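PDB 4K2H: intracellular protease/amidase from Salmonella enterica subsp. enterica serovar Typhimurium, which binds zinc and, as a DJ-1/PfpI family member, may have peptidase activity. Local coordinates for residues 13-18 with 51-56; 26-29 with 33-36. The protein carries 1 engineered substitution. All blocks are in the same frame, centred on the assembly; numbering follows the deposited sequence.

Interaction 1. Residues 13-18 with 51-56. With ZN (zinc ion), chain O.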
# COMPACT_ATOMS: atom_id res chain seq x y z
N PRO A 13 -0.95 -3.12 -16.54
CA PRO A 13 -2.29 -2.56 -16.25
C PRO A 13 -3.06 -3.51 -15.38
O PRO A 13 -3.05 -4.72 -15.63
CB PRO A 13 -2.92 -2.38 -17.67
CG PRO A 13 -1.73 -2.14 -18.55
CD PRO A 13 -0.66 -3.06 -17.99
N GLY A 14 -3.69 -2.98 -14.32
CA GLY A 14 -4.36 -3.84 -13.36
C GLY A 14 -3.53 -4.43 -12.22
O GLY A 14 -4.00 -5.23 -11.47
N PHE A 15 -2.30 -4.00 -12.08
CA PHE A 15 -1.43 -4.45 -10.99
C PHE A 15 -2.09 -4.14 -9.67
O PHE A 15 -2.74 -3.12 -9.55
CB PHE A 15 -0.05 -3.77 -11.07
CG PHE A 15 -0.04 -2.28 -10.73
CD1 PHE A 15 0.33 -1.84 -9.46
CD2 PHE A 15 -0.37 -1.31 -11.67
CE1 PHE A 15 0.39 -0.51 -9.13
CE2 PHE A 15 -0.34 0.04 -11.36
CZ PHE A 15 0.07 0.44 -10.09
N GLU A 16 -1.91 -5.03 -8.67
CA GLU A 16 -2.47 -4.85 -7.38
C GLU A 16 -1.62 -3.81 -6.68
O GLU A 16 -0.47 -4.07 -6.34
CB GLU A 16 -2.49 -6.16 -6.59
CG GLU A 16 -3.74 -6.38 -5.77
CD GLU A 16 -4.22 -5.10 -5.10
OE1 GLU A 16 -5.39 -4.70 -5.35
OE2 GLU A 16 -3.41 -4.48 -4.36
N GLU A 17 -2.19 -2.61 -6.47
CA GLU A 17 -1.42 -1.49 -5.97
C GLU A 17 -0.97 -1.64 -4.54
O GLU A 17 0.11 -1.19 -4.18
CB GLU A 17 -2.15 -0.17 -6.17
CG GLU A 17 -3.40 0.09 -5.34
CD GLU A 17 -4.53 -0.89 -5.56
OE1 GLU A 17 -4.87 -1.12 -6.73
OE2 GLU A 17 -5.05 -1.44 -4.54
N ALA A 18 -1.80 -2.26 -3.72
CA ALA A 18 -1.45 -2.39 -2.31
C ALA A 18 -0.22 -3.30 -2.15
O ALA A 18 0.71 -2.98 -1.41
CB ALA A 18 -2.65 -2.89 -1.53
N ILE A 51 -5.95 3.25 -9.38
CA ILE A 51 -5.06 4.35 -9.08
C ILE A 51 -4.06 4.47 -10.19
O ILE A 51 -3.39 3.51 -10.50
CB ILE A 51 -4.32 4.17 -7.77
CG1 ILE A 51 -5.34 4.00 -6.66
CG2 ILE A 51 -3.48 5.43 -7.51
CD1 ILE A 51 -4.72 3.58 -5.36
N PRO A 52 -4.03 5.65 -10.84
CA PRO A 52 -3.03 5.79 -11.88
C PRO A 52 -1.75 6.24 -11.25
O PRO A 52 -1.75 7.14 -10.40
CB PRO A 52 -3.59 6.89 -12.79
CG PRO A 52 -5.00 7.15 -12.32
CD PRO A 52 -5.03 6.72 -10.89
N MET A 53 -0.67 5.62 -11.69
CA MET A 53 0.67 5.91 -11.20
C MET A 53 1.65 6.02 -12.33
O MET A 53 1.60 5.27 -13.29
CB MET A 53 1.18 4.80 -10.32
CG MET A 53 0.25 4.49 -9.22
SD MET A 53 1.01 3.39 -7.97
CE MET A 53 -0.42 3.23 -6.94
N VAL A 54 2.60 6.92 -12.17
CA VAL A 54 3.64 7.04 -13.16
C VAL A 54 4.83 6.19 -12.74
O VAL A 54 5.52 6.53 -11.79
CB VAL A 54 4.06 8.51 -13.29
CG1 VAL A 54 5.12 8.65 -14.36
CG2 VAL A 54 2.84 9.38 -13.59
N ALA A 55 5.08 5.10 -13.46
CA ALA A 55 6.32 4.32 -13.29
C ALA A 55 7.60 5.13 -13.49
O ALA A 55 7.66 6.09 -14.27
CB ALA A 55 6.34 3.08 -14.20
N ASP A 56 8.65 4.73 -12.79
CA ASP A 56 9.96 5.37 -12.98
C ASP A 56 10.46 5.22 -14.42
O ASP A 56 11.03 6.15 -15.01
CB ASP A 56 10.99 4.82 -11.99
CG ASP A 56 10.64 5.13 -10.55
OD1 ASP A 56 10.20 6.25 -10.30
OD2 ASP A 56 10.76 4.26 -9.66
ZN ZN O . -5.90 -3.00 -4.51

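Interaction 2. Residues 26-29 with 33-36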
# COMPACT_ATOMS: atom_id res chain seq x y z
N ILE A 26 8.51 -0.37 1.86
CA ILE A 26 9.44 -1.03 2.80
C ILE A 26 10.87 -0.94 2.26
O ILE A 26 11.79 -0.48 2.96
CB ILE A 26 9.05 -2.51 3.03
CG1 ILE A 26 7.69 -2.59 3.72
CG2 ILE A 26 10.11 -3.26 3.83
CD1 ILE A 26 7.64 -1.92 5.08
N LEU A 27 11.05 -1.34 1.00
CA LEU A 27 12.34 -1.31 0.36
C LEU A 27 12.96 0.09 0.42
O LEU A 27 14.15 0.23 0.75
CB LEU A 27 12.26 -1.78 -1.09
CG LEU A 27 11.88 -3.26 -1.36
CD1 LEU A 27 11.55 -3.48 -2.83
CD2 LEU A 27 13.00 -4.20 -0.96
N ARG A 28 12.17 1.11 0.11
CA ARG A 28 12.69 2.47 0.08
C ARG A 28 12.94 3.02 1.48
O ARG A 28 13.80 3.87 1.64
CB ARG A 28 11.79 3.43 -0.77
CG ARG A 28 12.16 3.45 -2.25
CD ARG A 28 11.22 4.28 -3.14
NE ARG A 28 11.53 4.15 -4.58
CZ ARG A 28 10.74 4.49 -5.60
NH1 ARG A 28 9.51 4.98 -5.44
NH2 ARG A 28 11.17 4.27 -6.84
N ARG A 29 12.24 2.53 2.50
CA ARG A 29 12.56 2.94 3.89
C ARG A 29 13.96 2.47 4.26
O ARG A 29 14.67 3.16 4.98
CB ARG A 29 11.59 2.37 4.90
CG ARG A 29 10.34 3.19 5.11
CD ARG A 29 9.31 2.41 5.87
NE ARG A 29 7.99 2.95 5.61
CZ ARG A 29 7.47 3.99 6.24
NH1 ARG A 29 8.15 4.61 7.19
NH2 ARG A 29 6.25 4.41 5.90
N ASP A 33 17.53 0.76 -3.45
CA ASP A 33 17.12 1.39 -4.72
C ASP A 33 15.96 0.64 -5.35
O ASP A 33 16.07 -0.57 -5.56
CB ASP A 33 18.26 1.32 -5.70
CG ASP A 33 18.80 2.63 -6.04
OD1 ASP A 33 19.17 3.39 -5.12
OD2 ASP A 33 18.89 2.90 -7.25
N VAL A 34 14.87 1.34 -5.63
CA VAL A 34 13.70 0.74 -6.30
C VAL A 34 13.38 1.50 -7.60
O VAL A 34 13.38 2.72 -7.62
CB VAL A 34 12.46 0.72 -5.38
CG1 VAL A 34 11.34 -0.05 -6.04
CG2 VAL A 34 12.76 0.06 -4.04
N GLU A 35 13.17 0.77 -8.68
CA GLU A 35 12.62 1.33 -9.92
C GLU A 35 11.33 0.64 -10.30
O GLU A 35 11.30 -0.57 -10.48
CB GLU A 35 13.60 1.19 -11.07
CG GLU A 35 14.27 2.48 -11.48
CD GLU A 35 15.01 2.37 -12.80
OE1 GLU A 35 15.17 1.26 -13.35
OE2 GLU A 35 15.41 3.42 -13.31
N THR A 36 10.24 1.40 -10.38
CA THR A 36 9.00 0.88 -10.92
C THR A 36 9.14 0.88 -12.45
O THR A 36 9.59 1.87 -13.05
CB THR A 36 7.78 1.73 -10.47
OG1 THR A 36 8.00 3.10 -10.78
CG2 THR A 36 7.61 1.66 -9.01
O HOH W 1 14.52 4.05 -4.97

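Interaction 1. Residues 13-18 with 51-56
Met-53 reaches the Phe-15 ring at its rim, with SD 3.8 Å from Phe-15 CZ. From the ring centroid the same sulfur is 5.0 Å away, 86° off the ring normal. It is therefore practically in the plane of the ring, which makes this an edge-on Met-aromatic contact and not a stack over a face. Phe-15 gets there by its first torsion, which sets CG between its own backbone N and carbonyl carbon (chi1 71°) and brings CZ close to Met-53. Beyond CG the Met-53 chain runs extended, carrying CE past the ring to the first turn of the helix 17-29, where it meets Glu-17 CB at 3.9 Å. The second apolar touch is between Ile-51 CD1 and Glu-17 CG, 3.7 Å apart, the two side chains crossing at about a right angle. Glu-17 thus lends its methylene carbons to the packing, while a bend at its second torsion turns its carboxylate aside to the metal. No hydrogen bond spans the two segments, and all four touching residues are buried.

Each glutamate divides its oxygens between two tasks. Glu-17 OE2 binds zinc at a short 1.8 Å, whereas OE1 is hydrogen-bonded to Ser-47. Glu-16 OE1 coordinates the ion at 2.0 Å, and its OE2 accepts from Ala-18 N at 2.8 Å, meeting the donor nearly along the C-O axis although the N-H...O angle is only 136°. Glu-16 is the N-cap residue of the helix, and this capping bond should restrict rotation of its carboxylate. His-49 of the same chain and Asp-25 of the second subunit supply the other zinc ligands, so the helix start and its apolar backing form one side of an intersubunit Glu-Glu-His-Asp zinc site.

Interaction 2. Residues 26-29 with 33-36
Val-34 packs into the helix 17-29 through its CG2 methyl, which sits 3.5 Å from Leu-27 CB and 3.9 Å from Arg-28 CG. Leu-27 and Val-34 cross at about a right angle, and both are buried; this is the tight side. Leu-27 also rests on Val-7, and Val-34 on Val-9, both of the central strand 6-11. The contact closes the last leg of a beta-alpha-beta unit: strand 6-11, helix 17-29, then the parallel strand 33-38, as in the alpha/beta sandwich of the DJ-1/PfpI family. Outward from this packing, the side of the contact becomes polar and partly exposed. Arg-28 runs extended from CG to NE over Val-34, with NE 3.6 Å from Val-34 CB, and its NH2 donates to Val-34 O at 2.8 Å with an N-H...O angle of 160°. The acceptor lies near the guanidinium plane, yet the donor stands 56° above the carbonyl plane, away from the lone-pair directions. A water also bridges the two residues, accepting from Arg-28 NE at 3.0 Å and from Val-34 N at 2.8 Å.

Overall arrangement
Interaction 2 is nested within the chain loop closed by interaction 1, their centres lying about 15 Å apart. Both use the helix 17-29: its start in one, its end in the other. They meet directly at Asp-56, whose OD2 forms a salt bridge with Arg-28 NH2 at 2.8 Å, while its N probably hydrogen-bonds Thr-36 OG1 at 2.7 Å. The zinc site of interaction 1 is completed from the second subunit's helix, just ahead of the residues of its own copy of interaction 2. A different zinc ion lies about 7 Å from the Arg-28 side chain, and Arg-28 packs against Ile-51 of the second subunit, setting interaction 2 beside the subunit interface.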